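Local atomic coordinates of Glyoxalase/bleomycin resistance protein/dioxygenase (Nocardioides sp., PDB entry 4MYM), a protein that probably belongs to the vicinal oxygen chelate superfamily of glyoxalases, dioxygenases and bleomycin resistance proteins, although its own substrate and reaction are not established. Residues A[103-108]-A[149-154]; A[110-115]-A[127-132]. All coordinates share one frame; numbering follows the deposited sequence.

Contact 1: residues A[103-108]-A[149-154]; sequences VELSSP and WEYFAW
In the second βαβββ module of what is probably a vicinal oxygen chelate fold, strand 99-104 pairs in parallel with the last strand, 147-154, and here Val103 and Glu104 lie beside Tyr151 and Phe152. Three backbone hydrogen bonds hold the pair: Val103 N to Glu150 O (2.8 Å), Phe152 N to Val103 O (3.1 Å) and Leu105 N to Phe152 O (2.7 Å).

Each sheet face carries a CH-pi contact. Val103 CB lies over the Tyr151 ring, 4.2 Å from its centroid, while Val103 CG2 meets the Trp149 indole at its edge. On the face of Glu104, Phe152 CG stands between the backbone N and the carbonyl carbon (chi1 72°), which turns the ring toward strand 99-104, with Glu104 CA over one face, off toward the rim, 4.0 Å from the centroid. Glu104 itself runs out extended past this ring toward Trp154, its OE2 3.4 Å from Trp154 CD1, and two waters make the polar link. One accepts from Trp154 NE1 and donates to Glu104 OE1 (2.7 Å); the other donates to Glu104 OE2 and Leu105 O and accepts from Trp154 N.

Beyond the paired residues the chain turns over Ala153, whose CB touches Ser107 C (3.4 Å). Ser107 N-caps helix 108-120, which packs on Leu105, Tyr151 and Ala153, while Glu104 N bonds to Thr32 OG1 of the second subunit and strand 136-142 flanks 147-154.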
loop_
_atom_site.group_PDB
_atom_site.type_symbol
_atom_site.label_atom_id
_atom_site.label_comp_id
_atom_site.label_asym_id
_atom_site.label_seq_id
_atom_site.Cartn_x
_atom_site.Cartn_y
_atom_site.Cartn_z
ATOM N N VAL A 103 0.978 9.933 2.573
ATOM C CA VAL A 103 0.109 10.511 3.566
ATOM C C VAL A 103 -0.107 11.971 3.183
ATOM O O VAL A 103 0.818 12.765 3.250
ATOM C CB VAL A 103 0.776 10.423 4.953
ATOM C CG1 VAL A 103 -0.058 11.116 6.013
ATOM C CG2 VAL A 103 1.067 8.976 5.326
ATOM N N GLU A 104 -1.316 12.331 2.760
ATOM C CA GLU A 104 -1.558 13.688 2.348
ATOM C C GLU A 104 -1.874 14.501 3.600
ATOM O O GLU A 104 -2.737 14.116 4.367
ATOM C CB GLU A 104 -2.729 13.801 1.381
ATOM C CG GLU A 104 -2.948 15.250 0.955
ATOM C CD GLU A 104 -4.005 15.440 -0.112
ATOM O OE1 GLU A 104 -4.513 14.439 -0.677
ATOM O OE2 GLU A 104 -4.329 16.619 -0.377
ATOM N N LEU A 105 -1.174 15.617 3.789
ATOM C CA LEU A 105 -1.510 16.568 4.856
ATOM C C LEU A 105 -2.263 17.776 4.280
ATOM O O LEU A 105 -2.325 17.957 3.068
ATOM C CB LEU A 105 -0.244 17.006 5.584
ATOM C CG LEU A 105 0.593 15.906 6.252
ATOM C CD1 LEU A 105 1.622 16.526 7.173
ATOM C CD2 LEU A 105 -0.255 14.904 7.034
ATOM N N SER A 106 -2.822 18.600 5.163
ATOM C CA SER A 106 -3.741 19.658 4.759
ATOM C C SER A 106 -3.101 20.999 4.416
ATOM O O SER A 106 -3.794 21.879 3.934
ATOM C CB SER A 106 -4.785 19.880 5.853
ATOM O OG SER A 106 -5.456 18.670 6.120
ATOM N N SER A 107 -1.806 21.171 4.670
ATOM C CA SER A 107 -1.122 22.396 4.262
ATOM C C SER A 107 0.390 22.196 4.238
ATOM O O SER A 107 0.902 21.386 4.997
ATOM C CB SER A 107 -1.456 23.553 5.215
ATOM O OG SER A 107 -0.416 23.743 6.160
ATOM N N PRO A 108 1.101 22.955 3.390
ATOM C CA PRO A 108 2.570 22.896 3.304
ATOM C C PRO A 108 3.278 23.145 4.614
ATOM O O PRO A 108 4.301 22.537 4.895
ATOM C CB PRO A 108 2.902 23.995 2.292
ATOM C CG PRO A 108 1.714 24.029 1.412
ATOM C CD PRO A 108 0.534 23.764 2.299
ATOM N N TRP A 149 8.125 6.269 2.863
ATOM C CA TRP A 149 6.947 7.079 3.164
ATOM C C TRP A 149 7.116 8.489 2.632
ATOM O O TRP A 149 8.224 9.052 2.651
ATOM C CB TRP A 149 6.742 7.144 4.673
ATOM C CG TRP A 149 6.336 5.831 5.302
ATOM C CD1 TRP A 149 7.110 4.715 5.465
ATOM C CD2 TRP A 149 5.061 5.515 5.874
ATOM N NE1 TRP A 149 6.392 3.720 6.091
ATOM C CE2 TRP A 149 5.131 4.184 6.350
ATOM C CE3 TRP A 149 3.865 6.228 6.025
ATOM C CZ2 TRP A 149 4.040 3.550 6.972
ATOM C CZ3 TRP A 149 2.793 5.605 6.627
ATOM C CH2 TRP A 149 2.885 4.275 7.095
ATOM N N GLU A 150 6.017 9.040 2.136
ATOM C CA GLU A 150 5.940 10.405 1.692
ATOM C C GLU A 150 4.817 11.076 2.483
ATOM O O GLU A 150 3.724 10.529 2.592
ATOM C CB GLU A 150 5.620 10.471 0.214
ATOM C CG GLU A 150 5.442 11.895 -0.322
ATOM C CD GLU A 150 4.774 11.950 -1.666
ATOM O OE1 GLU A 150 3.647 11.418 -1.801
ATOM O OE2 GLU A 150 5.340 12.551 -2.594
ATOM N N TYR A 151 5.113 12.224 3.082
ATOM C CA TYR A 151 4.078 13.128 3.572
ATOM C C TYR A 151 4.119 14.278 2.590
ATOM O O TYR A 151 5.201 14.778 2.256
ATOM C CB TYR A 151 4.365 13.629 4.991
ATOM C CG TYR A 151 4.145 12.671 6.136
ATOM C CD1 TYR A 151 4.348 11.296 6.005
ATOM C CD2 TYR A 151 3.785 13.149 7.395
ATOM C CE1 TYR A 151 4.160 10.436 7.067
ATOM C CE2 TYR A 151 3.609 12.290 8.462
ATOM C CZ TYR A 151 3.791 10.931 8.290
ATOM O OH TYR A 151 3.630 10.083 9.363
ATOM N N PHE A 152 2.964 14.677 2.067
ATOM C CA PHE A 152 2.907 15.718 1.062
ATOM C C PHE A 152 1.697 16.611 1.313
ATOM O O PHE A 152 0.713 16.175 1.918
ATOM C CB PHE A 152 2.881 15.167 -0.368
ATOM C CG PHE A 152 1.575 14.517 -0.773
ATOM C CD1 PHE A 152 1.278 13.210 -0.390
ATOM C CD2 PHE A 152 0.663 15.194 -1.562
ATOM C CE1 PHE A 152 0.078 12.611 -0.757
ATOM C CE2 PHE A 152 -0.539 14.596 -1.923
ATOM C CZ PHE A 152 -0.822 13.306 -1.535
ATOM N N ALA A 153 1.816 17.857 0.868
ATOM C CA ALA A 153 0.697 18.795 0.850
ATOM C C ALA A 153 0.805 19.695 -0.379
ATOM O O ALA A 153 1.901 20.113 -0.777
ATOM C CB ALA A 153 0.658 19.595 2.134
ATOM N N TRP A 154 -0.343 19.960 -0.999
ATOM C CA TRP A 154 -0.387 20.699 -2.246
ATOM C C TRP A 154 -0.091 22.176 -1.995
ATOM O O TRP A 154 -0.566 22.744 -1.024
ATOM C CB TRP A 154 -1.759 20.576 -2.917
ATOM C CG TRP A 154 -2.082 19.193 -3.363
ATOM C CD1 TRP A 154 -3.138 18.442 -2.971
ATOM C CD2 TRP A 154 -1.331 18.391 -4.278
ATOM N NE1 TRP A 154 -3.095 17.219 -3.579
ATOM C CE2 TRP A 154 -1.992 17.158 -4.384
ATOM C CE3 TRP A 154 -0.155 18.591 -5.002
ATOM C CZ2 TRP A 154 -1.523 16.125 -5.197
ATOM C CZ3 TRP A 154 0.314 17.567 -5.807
ATOM C CH2 TRP A 154 -0.375 16.348 -5.899
HETATM O O HOH W 1 -2.721 18.733 0.474
HETATM O O HOH W 2 -4.672 14.740 -3.362
#

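Contact 2: residues A[110-115]-A[127-132]; sequences EIDTAY and SPPADY
Tyr115, on helix 108-120, meets the consecutive prolines Pro128 and Pro129 where the chain leads into strand 130-132, an example of a CH-pi contact between a helix and the approach to a strand. The side chain can be followed outward. Its CB comes first, 3.8 Å from Pro129 CG. Because CG stands anti to the backbone N (chi1 171°), the ring extends from the helix toward the two prolines and offers one face to the second of them. Tyr115 CG and CD2 each lie 3.5 Å from Pro129 CD, CE2 follows at 3.6 Å, and CD1, CE1 and CZ are only slightly farther. Such even spacing means that the methylene is centred on the ring: Pro129 CD lies 3.4 Å from the centroid and 8° off the ring normal. The two side chains cross at about a right angle. Farther out, CE1 and CZ also approach Pro128 CA, and at the tip Tyr115 OH rests against Pro128 CB (3.9 Å), a van der Waals contact.

One turn back along the helix, Asp112 approaches the other end of the same pyrrolidine. Its OD2 lies 3.4 Å from Pro129 CB, while the carboxylate is held by polar partners elsewhere, among them Arg137 NE, salt-bridged to OD1. Ile111 adds a looser apolar touch, with CG2 4.4 Å from Pro129 CB. The direct contact between the two segments is thus packing, and a polar link runs through Arg137.

Arg137, on strand 136-142, also pairs with Asp131 and so bridges acidic groups from both segments. Pro129 packs on Arg137 and Ile139 of that strand, the Tyr115 ring meets Phe125, and Ile111 reaches inward to Tyr151 and Ala153 of strand 147-154.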
loop_
_atom_site.group_PDB
_atom_site.type_symbol
_atom_site.label_atom_id
_atom_site.label_comp_id
_atom_site.label_asym_id
_atom_site.label_seq_id
_atom_site.Cartn_x
_atom_site.Cartn_y
_atom_site.Cartn_z
ATOM N N GLU A 110 2.176 22.388 7.593
ATOM C CA GLU A 110 2.056 21.188 8.400
ATOM C C GLU A 110 3.163 20.146 8.107
ATOM O O GLU A 110 3.539 19.346 9.008
ATOM C CB GLU A 110 0.665 20.533 8.227
ATOM C CG GLU A 110 0.392 19.474 9.291
ATOM C CD GLU A 110 -0.974 18.809 9.151
ATOM O OE1 GLU A 110 -1.807 19.277 8.346
ATOM O OE2 GLU A 110 -1.200 17.820 9.873
ATOM N N ILE A 111 3.663 20.156 6.878
ATOM C CA ILE A 111 4.790 19.286 6.479
ATOM C C ILE A 111 6.017 19.564 7.366
ATOM O O ILE A 111 6.583 18.652 7.964
ATOM C CB ILE A 111 5.126 19.454 4.979
ATOM C CG1 ILE A 111 3.947 19.012 4.110
ATOM C CG2 ILE A 111 6.393 18.687 4.589
ATOM C CD1 ILE A 111 3.598 17.528 4.178
ATOM N N ASP A 112 6.374 20.834 7.520
ATOM C CA ASP A 112 7.539 21.185 8.334
ATOM C C ASP A 112 7.339 20.810 9.792
ATOM O O ASP A 112 8.270 20.379 10.444
ATOM C CB ASP A 112 7.879 22.669 8.188
ATOM C CG ASP A 112 8.216 23.047 6.762
ATOM O OD1 ASP A 112 7.295 23.123 5.925
ATOM O OD2 ASP A 112 9.411 23.277 6.456
ATOM N N THR A 113 6.115 20.951 10.307
ATOM C CA THR A 113 5.804 20.527 11.662
ATOM C C THR A 113 5.941 19.021 11.832
ATOM O O THR A 113 6.529 18.535 12.809
ATOM C CB THR A 113 4.355 20.935 12.059
ATOM O OG1 THR A 113 4.262 22.360 12.086
ATOM C CG2 THR A 113 4.019 20.428 13.415
ATOM N N ALA A 114 5.371 18.267 10.902
ATOM C CA ALA A 114 5.476 16.803 10.960
ATOM C C ALA A 114 6.946 16.355 10.908
ATOM O O ALA A 114 7.356 15.471 11.656
ATOM C CB ALA A 114 4.685 16.175 9.818
ATOM N N TYR A 115 7.717 16.984 10.031
ATOM C CA TYR A 115 9.156 16.722 9.886
ATOM C C TYR A 115 9.888 16.832 11.230
ATOM O O TYR A 115 10.596 15.906 11.659
ATOM C CB TYR A 115 9.734 17.689 8.853
ATOM C CG TYR A 115 11.239 17.691 8.745
ATOM C CD1 TYR A 115 11.912 16.626 8.153
ATOM C CD2 TYR A 115 12.003 18.756 9.241
ATOM C CE1 TYR A 115 13.291 16.617 8.042
ATOM C CE2 TYR A 115 13.393 18.757 9.128
ATOM C CZ TYR A 115 14.032 17.688 8.521
ATOM O OH TYR A 115 15.413 17.651 8.406
ATOM N N SER A 127 15.747 14.117 2.799
ATOM C CA SER A 127 16.035 15.548 2.662
ATOM C C SER A 127 15.113 16.288 3.602
ATOM O O SER A 127 14.049 15.751 3.962
ATOM C CB SER A 127 15.726 16.076 1.258
ATOM O OG SER A 127 16.263 15.256 0.252
ATOM N N PRO A 128 15.491 17.525 3.991
ATOM C CA PRO A 128 14.508 18.343 4.703
ATOM C C PRO A 128 13.344 18.694 3.805
ATOM O O PRO A 128 13.426 18.519 2.585
ATOM C CB PRO A 128 15.292 19.630 5.053
ATOM C CG PRO A 128 16.725 19.224 5.007
ATOM C CD PRO A 128 16.799 18.199 3.900
ATOM N N PRO A 129 12.267 19.255 4.392
ATOM C CA PRO A 129 11.126 19.689 3.612
ATOM C C PRO A 129 11.541 20.505 2.396
ATOM O O PRO A 129 12.463 21.323 2.488
ATOM C CB PRO A 129 10.340 20.554 4.604
ATOM C CG PRO A 129 10.630 19.946 5.928
ATOM C CD PRO A 129 12.057 19.449 5.838
ATOM N N ALA A 130 10.895 20.263 1.263
ATOM C CA ALA A 130 11.145 21.051 0.050
ATOM C C ALA A 130 9.923 21.072 -0.832
ATOM O O ALA A 130 9.045 20.212 -0.708
ATOM C CB ALA A 130 12.339 20.489 -0.722
ATOM N N ASP A 131 9.877 22.063 -1.719
ATOM C CA ASP A 131 8.861 22.156 -2.753
ATOM C C ASP A 131 9.335 21.429 -4.000
ATOM O O ASP A 131 10.488 21.583 -4.438
ATOM C CB ASP A 131 8.542 23.620 -3.073
ATOM C CG ASP A 131 7.958 24.363 -1.883
ATOM O OD1 ASP A 131 7.548 23.705 -0.893
ATOM O OD2 ASP A 131 7.884 25.604 -1.940
ATOM N N TYR A 132 8.446 20.621 -4.570
ATOM C CA TYR A 132 8.793 19.800 -5.710
ATOM C C TYR A 132 8.076 20.272 -6.962
ATOM O O TYR A 132 7.069 20.977 -6.876
ATOM C CB TYR A 132 8.487 18.325 -5.404
ATOM C CG TYR A 132 9.484 17.774 -4.415
ATOM C CD1 TYR A 132 10.648 17.144 -4.854
ATOM C CD2 TYR A 132 9.314 17.974 -3.051
ATOM C CE1 TYR A 132 11.582 16.679 -3.960
ATOM C CE2 TYR A 132 10.244 17.507 -2.146
ATOM C CZ TYR A 132 11.375 16.861 -2.610
ATOM O OH TYR A 132 12.289 16.413 -1.716
#

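In the fold
Both contacts belong to the same half of the chain and involve the same mixed sheet, one at each side of it: contact 1 joins a strand outermost within this chain to its inner neighbour, whereas contact 2 brings the covering helix against the entry to the strand at the sheet's other side. The first is the more buried and combines backbone hydrogen bonds with ring packing and water bridges; the second lies at the surface and relies on proline against tyrosine. Helix 108-120, which directly follows strand 99-104, connects them. Ile111 CD1 packs against Leu105 CD1 (3.7 Å) and the backbone of 151-153, joining the two sites through apolar contacts. Both also touch the second subunit.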